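Local coordinates for protein bifunctional cytochrome P450/NADPH--P450 reductase (Deinococcus aerius, PDB 7F3H) that probably hydroxylates organic substrates with molecular oxygen at a haem iron, as a cytochrome P450 joined in one chain to its NADPH-dependent reductase, at residues I4-P9 and G347-R352; Q55-N60 and H365-A370. All blocks are in the same frame, centred on the assembly; numbering follows the deposited sequence.

Contact 1: residues I4-P9 and G347-R352; sequences ILAPIP and GKYEIR
The classic beta bulge at Lys-348 and Tyr-349, two residues that both face Ile-345 on the partner strand of a hairpin, is where Leu-5 and Ala-6 dock. Ala-6 N donates to Lys-348 O at 2.9 Å, nearly straight at 170°, with the donor tilted out of the carbonyl plane. The same oxygen is approached by Leu-5 CA at 3.2 Å, a CA-H...O contact. The lysine chain bends at chi3 (62°), which turns CE back to 3.7 Å from Ala-6 CB. That methyl also meets Tyr-349 CE1 at 3.9 Å, while Pro-7 O lies at the edge of the tyrosine ring, near its plane, 3.7 Å from CE1.

Residues 5-9 run at 77° to residues 348-351, so they cross the hairpin of strands 343-345 and 349-351 and do not extend it as a third strand. Farther along, Ile-8 reaches over the strand: its CG1 is 4.1 Å from Tyr-349 CD1, and its CD1 meets Ile-351 CD1 at 3.9 Å with the side chains about at right angles. An alanine here would probably open a gap beside both Tyr-349 and Ile-351, leaving the latter's CD1 without this partner. Ile-8, Pro-9 and Tyr-349 all touch Leu-43 of strand 43-48. At the exposed end, Leu-5 CD1 sits 3.4 Å from Glu-350 OE1, an apolar methyl against a carboxylate oxygen.

Contact 2: residues Q55-N60 and H365-A370; sequences QAYDPN and HRHPAA
The N-terminus of helix 59-65, with Asp-58 as N-cap and Pro-59 as first helical residue, packs against the imidazole of His-367. Pro-59 CD lies over one face of that ring, 3.6 Å from the centroid and 17° off the normal, which meets the criteria of a CH-pi contact; its displacement is toward the rim, where the distance from Pro-59 CD to His-367 CD2 is 3.5 Å. CG anti to the backbone N (chi1 -160°) carries the histidine ring out toward the proline, and the turn about the CB-CG bond presents the face. Beside it, Pro-59 CG touches Ala-370 CB at 3.9 Å.

The ring is steadied from its own segment. Ala-369 N donates to His-367 ND1 at 3.1 Å, in the ring plane, so ND1 acts as acceptor and a neutral ring would probably carry its proton on NE2. A beta turn frames this bond, closed by Ala-370 N to His-367 O at 2.9 Å. In the P450 fold the contact thus joins the helix that follows the strand 51-56 of the main sheet to the loop leaving the short helix 361-365; the carbonyl oxygen of His-365 accepts from Arg-327, the arginine of the Glu-x-x-Arg motif characteristic of the family.

On the other segment, Tyr-57 O approaches His-367 CD2 to 3.3 Å, a position oblique to the ring. Asp-58 OD1 is 3.9 Å from His-367 NE2, with carboxylate and ring planes 84° apart, a proximity and not a hydrogen bond. The other oxygen, OD2, caps the helix, weakly from Asn-60 N at 3.2 Å and also from Leu-61 N. The Tyr-57 hydroxyl is engaged elsewhere, hydrogen-bonded to Ile-39 O.

In the fold
The segments alternate along the chain, in the order 4-9, 55-60, 347-352 and 365-370, so each contact ties an N-terminal piece to one more than 300 residues later. Their centres are 18 Å apart and their nearest atoms about 6 Å, without touching, on the same side of the chain's centre. Strand 43-48, at the margin of the five-stranded sheet, serves both: contact 1 rests on its Leu-43, whereas Tyr-57 of contact 2 meets Phe-44. Ile-39 is likewise shared, touching Pro-9 and bonded to Tyr-57. Contact 1 is the more peripheral, 32 Å from the chain centre against 20 Å; together they fasten the N-terminal part to the later hairpin and loop.

Contact 1: residues I4-P9 and G347-R352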
ATOM      1  N   ILE A   4      35.758  -0.094  16.909  1.00 72.23           N
ATOM      2  CA  ILE A   4      35.380   1.075  17.709  1.00 71.64           C
ATOM      3  C   ILE A   4      33.940   1.497  17.421  1.00 67.40           C
ATOM      4  O   ILE A   4      33.695   2.332  16.548  1.00 60.59           O
ATOM      5  CB  ILE A   4      36.399   2.201  17.423  1.00 71.78           C
ATOM      6  CG1 ILE A   4      36.070   3.431  18.243  1.00 67.54           C
ATOM      7  CG2 ILE A   4      36.678   2.386  15.909  1.00 73.41           C
ATOM      8  CD1 ILE A   4      37.167   4.488  18.312  1.00 68.05           C
ATOM      9  N   LEU A   5      32.982   0.936  18.172  1.00 60.51           N
ATOM     10  CA  LEU A   5      31.583   1.218  17.893  1.00 51.59           C
ATOM     11  C   LEU A   5      31.125   2.521  18.550  1.00 47.45           C
ATOM     12  O   LEU A   5      31.667   2.976  19.564  1.00 51.37           O
ATOM     13  CB  LEU A   5      30.689   0.091  18.408  1.00 47.63           C
ATOM     14  CG  LEU A   5      30.989  -1.307  17.891  1.00 48.48           C
ATOM     15  CD1 LEU A   5      30.123  -2.307  18.629  1.00 53.24           C
ATOM     16  CD2 LEU A   5      30.775  -1.377  16.397  1.00 42.56           C
ATOM     17  N   ALA A   6      30.059   3.089  17.981  1.00 42.85           N
ATOM     18  CA  ALA A   6      29.311   4.278  18.381  1.00 41.85           C
ATOM     19  C   ALA A   6      27.913   3.916  18.865  1.00 40.21           C
ATOM     20  O   ALA A   6      27.247   3.070  18.251  1.00 41.20           O
ATOM     21  CB  ALA A   6      29.195   5.278  17.226  1.00 37.50           C
ATOM     22  N   PRO A   7      27.440   4.532  19.950  1.00 42.11           N
ATOM     23  CA  PRO A   7      26.050   4.293  20.379  1.00 38.32           C
ATOM     24  C   PRO A   7      25.077   4.887  19.366  1.00 34.81           C
ATOM     25  O   PRO A   7      25.319   5.952  18.796  1.00 35.84           O
ATOM     26  CB  PRO A   7      25.954   5.009  21.735  1.00 32.14           C
ATOM     27  CG  PRO A   7      27.030   6.073  21.669  1.00 34.78           C
ATOM     28  CD  PRO A   7      28.146   5.490  20.825  1.00 33.13           C
ATOM     29  N   ILE A   8      24.017   4.138  19.078  1.00 37.30           N
ATOM     30  CA  ILE A   8      22.982   4.658  18.182  1.00 34.12           C
ATOM     31  C   ILE A   8      22.369   5.902  18.814  1.00 37.84           C
ATOM     32  O   ILE A   8      22.001   5.875  20.007  1.00 34.16           O
ATOM     33  CB  ILE A   8      21.914   3.584  17.914  1.00 35.70           C
ATOM     34  CG1 ILE A   8      22.535   2.399  17.167  1.00 34.19           C
ATOM     35  CG2 ILE A   8      20.746   4.174  17.148  1.00 34.94           C
ATOM     36  CD1 ILE A   8      21.638   1.213  17.035  1.00 31.23           C
ATOM     37  N   PRO A   9      22.269   7.019  18.102  1.00 34.10           N
ATOM     38  CA  PRO A   9      21.709   8.224  18.722  1.00 35.34           C
ATOM     39  C   PRO A   9      20.313   7.964  19.275  1.00 35.16           C
ATOM     40  O   PRO A   9      19.543   7.162  18.736  1.00 37.27           O
ATOM     41  CB  PRO A   9      21.682   9.245  17.574  1.00 36.94           C
ATOM     42  CG  PRO A   9      22.737   8.733  16.580  1.00 36.31           C
ATOM     43  CD  PRO A   9      22.690   7.236  16.708  1.00 33.77           C
ATOM     44  N   GLY A 347      29.886   1.296   9.638  1.00 33.21           N
ATOM     45  CA  GLY A 347      31.168   1.096  10.287  1.00 29.61           C
ATOM     46  C   GLY A 347      31.182   1.517  11.742  1.00 39.64           C
ATOM     47  O   GLY A 347      32.252   1.537  12.350  1.00 50.76           O
ATOM     48  N   LYS A 348      30.011   1.759  12.346  1.00 34.98           N
ATOM     49  CA  LYS A 348      29.926   2.376  13.672  1.00 38.17           C
ATOM     50  C   LYS A 348      28.904   1.684  14.573  1.00 40.03           C
ATOM     51  O   LYS A 348      29.166   1.484  15.766  1.00 42.71           O
ATOM     52  CB  LYS A 348      29.517   3.861  13.589  1.00 35.01           C
ATOM     53  CG  LYS A 348      30.345   4.733  12.701  1.00 40.02           C
ATOM     54  CD  LYS A 348      29.711   6.104  12.551  1.00 44.26           C
ATOM     55  CE  LYS A 348      29.624   6.816  13.879  1.00 40.44           C
ATOM     56  NZ  LYS A 348      29.523   8.279  13.652  1.00 41.32           N
ATOM     57  N   TYR A 349      27.745   1.319  14.009  1.00 32.53           N
ATOM     58  CA  TYR A 349      26.530   1.041  14.772  1.00 35.39           C
ATOM     59  C   TYR A 349      26.242  -0.456  14.804  1.00 35.52           C
ATOM     60  O   TYR A 349      26.110  -1.084  13.748  1.00 33.50           O
ATOM     61  CB  TYR A 349      25.352   1.790  14.153  1.00 28.58           C
ATOM     62  CG  TYR A 349      25.539   3.285  14.083  1.00 34.08           C
ATOM     63  CD1 TYR A 349      25.716   4.046  15.245  1.00 33.92           C
ATOM     64  CD2 TYR A 349      25.563   3.939  12.858  1.00 29.48           C
ATOM     65  CE1 TYR A 349      25.876   5.413  15.181  1.00 31.22           C
ATOM     66  CE2 TYR A 349      25.727   5.314  12.784  1.00 29.31           C
ATOM     67  CZ  TYR A 349      25.880   6.052  13.941  1.00 35.93           C
ATOM     68  OH  TYR A 349      26.045   7.435  13.850  1.00 37.03           O
ATOM     69  N   GLU A 350      26.121  -1.024  16.010  1.00 34.00           N
ATOM     70  CA  GLU A 350      25.847  -2.454  16.145  1.00 36.96           C
ATOM     71  C   GLU A 350      24.351  -2.716  16.114  1.00 32.95           C
ATOM     72  O   GLU A 350      23.578  -1.950  16.679  1.00 31.52           O
ATOM     73  CB  GLU A 350      26.435  -3.054  17.415  1.00 38.61           C
ATOM     74  CG  GLU A 350      26.413  -4.586  17.322  1.00 47.82           C
ATOM     75  CD  GLU A 350      26.860  -5.285  18.585  1.00 53.40           C
ATOM     76  OE1 GLU A 350      27.880  -4.864  19.178  1.00 62.38           O
ATOM     77  OE2 GLU A 350      26.187  -6.267  18.976  1.00 61.51           O
ATOM     78  N   ILE A 351      23.951  -3.720  15.347  1.00 35.77           N
ATOM     79  CA  ILE A 351      22.595  -4.253  15.327  1.00 31.26           C
ATOM     80  C   ILE A 351      22.690  -5.724  15.695  1.00 31.32           C
ATOM     81  O   ILE A 351      23.209  -6.527  14.916  1.00 36.03           O
ATOM     82  CB  ILE A 351      21.927  -4.067  13.960  1.00 36.52           C
ATOM     83  CG1 ILE A 351      22.168  -2.632  13.443  1.00 32.72           C
ATOM     84  CG2 ILE A 351      20.443  -4.447  14.042  1.00 30.70           C
ATOM     85  CD1 ILE A 351      21.571  -1.509  14.313  1.00 23.80           C
ATOM     86  N   ARG A 352      22.200  -6.081  16.877  1.00 37.11           N
ATOM     87  CA  ARG A 352      22.299  -7.452  17.374  1.00 38.51           C
ATOM     88  C   ARG A 352      21.404  -8.415  16.603  1.00 35.64           C
ATOM     89  O   ARG A 352      20.360  -8.035  16.062  1.00 35.77           O
ATOM     90  CB  ARG A 352      21.950  -7.485  18.854  1.00 43.09           C
ATOM     91  CG  ARG A 352      22.899  -6.666  19.692  1.00 43.48           C
ATOM     92  CD  ARG A 352      22.501  -6.720  21.142  1.00 49.11           C
ATOM     93  NE  ARG A 352      23.682  -6.625  21.984  1.00 62.76           N
ATOM     94  CZ  ARG A 352      24.473  -7.644  22.293  1.00 63.33           C
ATOM     95  NH1 ARG A 352      24.206  -8.869  21.842  1.00 56.36           N
ATOM     96  NH2 ARG A 352      25.531  -7.430  23.063  1.00 71.69           N
TER

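Contact 2: residues Q55-N60 and H365-A370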
ATOM      1  N   GLN A  55      15.087   3.301  14.215  1.00 30.47           N
ATOM      2  CA  GLN A  55      14.611   3.913  12.971  1.00 32.94           C
ATOM      3  C   GLN A  55      15.785   4.304  12.068  1.00 32.14           C
ATOM      4  O   GLN A  55      16.725   4.971  12.525  1.00 27.93           O
ATOM      5  CB  GLN A  55      13.750   5.146  13.271  1.00 30.64           C
ATOM      6  CG  GLN A  55      12.442   4.844  14.016  1.00 30.86           C
ATOM      7  CD  GLN A  55      11.363   4.297  13.114  1.00 28.76           C
ATOM      8  OE1 GLN A  55      11.458   4.360  11.886  1.00 30.10           O
ATOM      9  NE2 GLN A  55      10.310   3.785  13.716  1.00 33.72           N
ATOM     10  N   ALA A  56      15.729   3.895  10.787  1.00 30.35           N
ATOM     11  CA  ALA A  56      16.808   4.170   9.841  1.00 29.38           C
ATOM     12  C   ALA A  56      16.308   4.878   8.595  1.00 29.40           C
ATOM     13  O   ALA A  56      15.314   4.459   8.000  1.00 30.80           O
ATOM     14  CB  ALA A  56      17.495   2.903   9.405  1.00 28.33           C
ATOM     15  N   TYR A  57      17.068   5.892   8.153  1.00 30.33           N
ATOM     16  CA  TYR A  57      16.694   6.753   7.034  1.00 30.82           C
ATOM     17  C   TYR A  57      17.883   7.307   6.232  1.00 30.21           C
ATOM     18  O   TYR A  57      17.673   7.919   5.178  1.00 29.90           O
ATOM     19  CB  TYR A  57      15.775   7.874   7.564  1.00 31.78           C
ATOM     20  CG  TYR A  57      16.311   8.580   8.792  1.00 30.35           C
ATOM     21  CD1 TYR A  57      16.111   8.022  10.063  1.00 27.69           C
ATOM     22  CD2 TYR A  57      16.972   9.805   8.705  1.00 28.63           C
ATOM     23  CE1 TYR A  57      16.606   8.621  11.188  1.00 24.80           C
ATOM     24  CE2 TYR A  57      17.455  10.425   9.849  1.00 27.11           C
ATOM     25  CZ  TYR A  57      17.273   9.820  11.081  1.00 26.92           C
ATOM     26  OH  TYR A  57      17.733  10.419  12.224  1.00 31.31           O
ATOM     27  N   ASP A  58      19.118   7.138   6.724  1.00 32.34           N
ATOM     28  CA  ASP A  58      20.309   7.472   5.924  1.00 33.97           C
ATOM     29  C   ASP A  58      20.381   6.557   4.703  1.00 31.92           C
ATOM     30  O   ASP A  58      20.333   5.322   4.863  1.00 31.82           O
ATOM     31  CB  ASP A  58      21.593   7.309   6.741  1.00 32.77           C
ATOM     32  CG  ASP A  58      22.845   7.729   5.963  1.00 32.21           C
ATOM     33  OD1 ASP A  58      23.084   8.938   5.879  1.00 36.69           O
ATOM     34  OD2 ASP A  58      23.605   6.876   5.467  1.00 28.19           O
ATOM     35  N   PRO A  59      20.517   7.101   3.485  1.00 29.75           N
ATOM     36  CA  PRO A  59      20.497   6.229   2.292  1.00 30.57           C
ATOM     37  C   PRO A  59      21.577   5.151   2.292  1.00 30.69           C
ATOM     38  O   PRO A  59      21.289   4.007   1.925  1.00 31.24           O
ATOM     39  CB  PRO A  59      20.663   7.217   1.123  1.00 31.39           C
ATOM     40  CG  PRO A  59      20.202   8.559   1.669  1.00 30.77           C
ATOM     41  CD  PRO A  59      20.606   8.533   3.136  1.00 34.10           C
ATOM     42  N   ASN A  60      22.784   5.430   2.783  1.00 29.88           N
ATOM     43  CA  ASN A  60      23.787   4.365   2.726  1.00 27.53           C
ATOM     44  C   ASN A  60      23.525   3.283   3.777  1.00 28.60           C
ATOM     45  O   ASN A  60      23.687   2.072   3.497  1.00 24.47           O
ATOM     46  CB  ASN A  60      25.172   4.957   2.910  1.00 25.23           C
ATOM     47  CG  ASN A  60      25.541   5.923   1.819  1.00 34.70           C
ATOM     48  OD1 ASN A  60      25.306   5.675   0.625  1.00 33.40           O
ATOM     49  ND2 ASN A  60      26.121   7.050   2.221  1.00 37.99           N
ATOM     50  N   HIS A 365      12.769   8.997   1.894  1.00 27.36           N
ATOM     51  CA  HIS A 365      12.268   9.521   0.637  1.00 28.02           C
ATOM     52  C   HIS A 365      12.513  11.014   0.503  1.00 30.18           C
ATOM     53  O   HIS A 365      12.300  11.570  -0.587  1.00 29.29           O
ATOM     54  CB  HIS A 365      10.792   9.194   0.534  1.00 28.32           C
ATOM     55  CG  HIS A 365      10.524   7.808   0.042  1.00 25.89           C
ATOM     56  ND1 HIS A 365       9.260   7.364  -0.274  1.00 27.87           N
ATOM     57  CD2 HIS A 365      11.363   6.778  -0.228  1.00 29.09           C
ATOM     58  CE1 HIS A 365       9.328   6.118  -0.715  1.00 29.45           C
ATOM     59  NE2 HIS A 365      10.595   5.741  -0.701  1.00 28.77           N
ATOM     60  N   ARG A 366      12.889  11.672   1.604  1.00 27.84           N
ATOM     61  CA  ARG A 366      13.167  13.097   1.654  1.00 28.58           C
ATOM     62  C   ARG A 366      14.576  13.414   2.155  1.00 29.08           C
ATOM     63  O   ARG A 366      14.815  14.515   2.655  1.00 32.29           O
ATOM     64  CB  ARG A 366      12.146  13.772   2.559  1.00 29.03           C
ATOM     65  CG  ARG A 366      10.768  13.777   2.015  1.00 30.16           C
ATOM     66  CD  ARG A 366       9.941  14.548   2.981  1.00 34.45           C
ATOM     67  NE  ARG A 366       8.533  14.291   2.783  1.00 40.71           N
ATOM     68  CZ  ARG A 366       7.643  15.248   2.551  1.00 39.75           C
ATOM     69  NH1 ARG A 366       8.055  16.504   2.498  1.00 33.65           N
ATOM     70  NH2 ARG A 366       6.354  14.943   2.365  1.00 40.84           N
ATOM     71  N   HIS A 367      15.503  12.483   2.076  1.00 28.88           N
ATOM     72  CA  HIS A 367      16.831  12.735   2.636  1.00 33.93           C
ATOM     73  C   HIS A 367      17.600  13.713   1.755  1.00 31.23           C
ATOM     74  O   HIS A 367      17.768  13.450   0.561  1.00 30.40           O
ATOM     75  CB  HIS A 367      17.626  11.437   2.778  1.00 30.02           C
ATOM     76  CG  HIS A 367      18.751  11.550   3.757  1.00 31.45           C
ATOM     77  ND1 HIS A 367      19.811  12.410   3.563  1.00 34.89           N
ATOM     78  CD2 HIS A 367      18.956  10.965   4.961  1.00 30.62           C
ATOM     79  CE1 HIS A 367      20.649  12.312   4.581  1.00 31.36           C
ATOM     80  NE2 HIS A 367      20.143  11.454   5.450  1.00 37.20           N
ATOM     81  N   PRO A 368      18.097  14.829   2.301  1.00 30.83           N
ATOM     82  CA  PRO A 368      18.773  15.828   1.434  1.00 33.16           C
ATOM     83  C   PRO A 368      19.988  15.290   0.700  1.00 32.77           C
ATOM     84  O   PRO A 368      20.287  15.779  -0.394  1.00 38.04           O
ATOM     85  CB  PRO A 368      19.190  16.947   2.400  1.00 27.10           C
ATOM     86  CG  PRO A 368      18.882  16.453   3.801  1.00 31.34           C
ATOM     87  CD  PRO A 368      17.953  15.268   3.698  1.00 27.45           C
ATOM     88  N   ALA A 369      20.700  14.305   1.253  1.00 30.66           N
ATOM     89  CA  ALA A 369      21.840  13.738   0.542  1.00 31.44           C
ATOM     90  C   ALA A 369      21.439  12.984  -0.731  1.00 34.30           C
ATOM     91  O   ALA A 369      22.295  12.694  -1.574  1.00 34.27           O
ATOM     92  CB  ALA A 369      22.630  12.815   1.476  1.00 27.61           C
ATOM     93  N   ALA A 370      20.176  12.589  -0.854  1.00 27.18           N
ATOM     94  CA  ALA A 370      19.738  11.799  -1.986  1.00 27.49           C
ATOM     95  C   ALA A 370      18.739  12.530  -2.876  1.00 30.78           C
ATOM     96  O   ALA A 370      18.486  12.075  -3.997  1.00 30.47           O
ATOM     97  CB  ALA A 370      19.138  10.467  -1.508  1.00 26.39           C
TER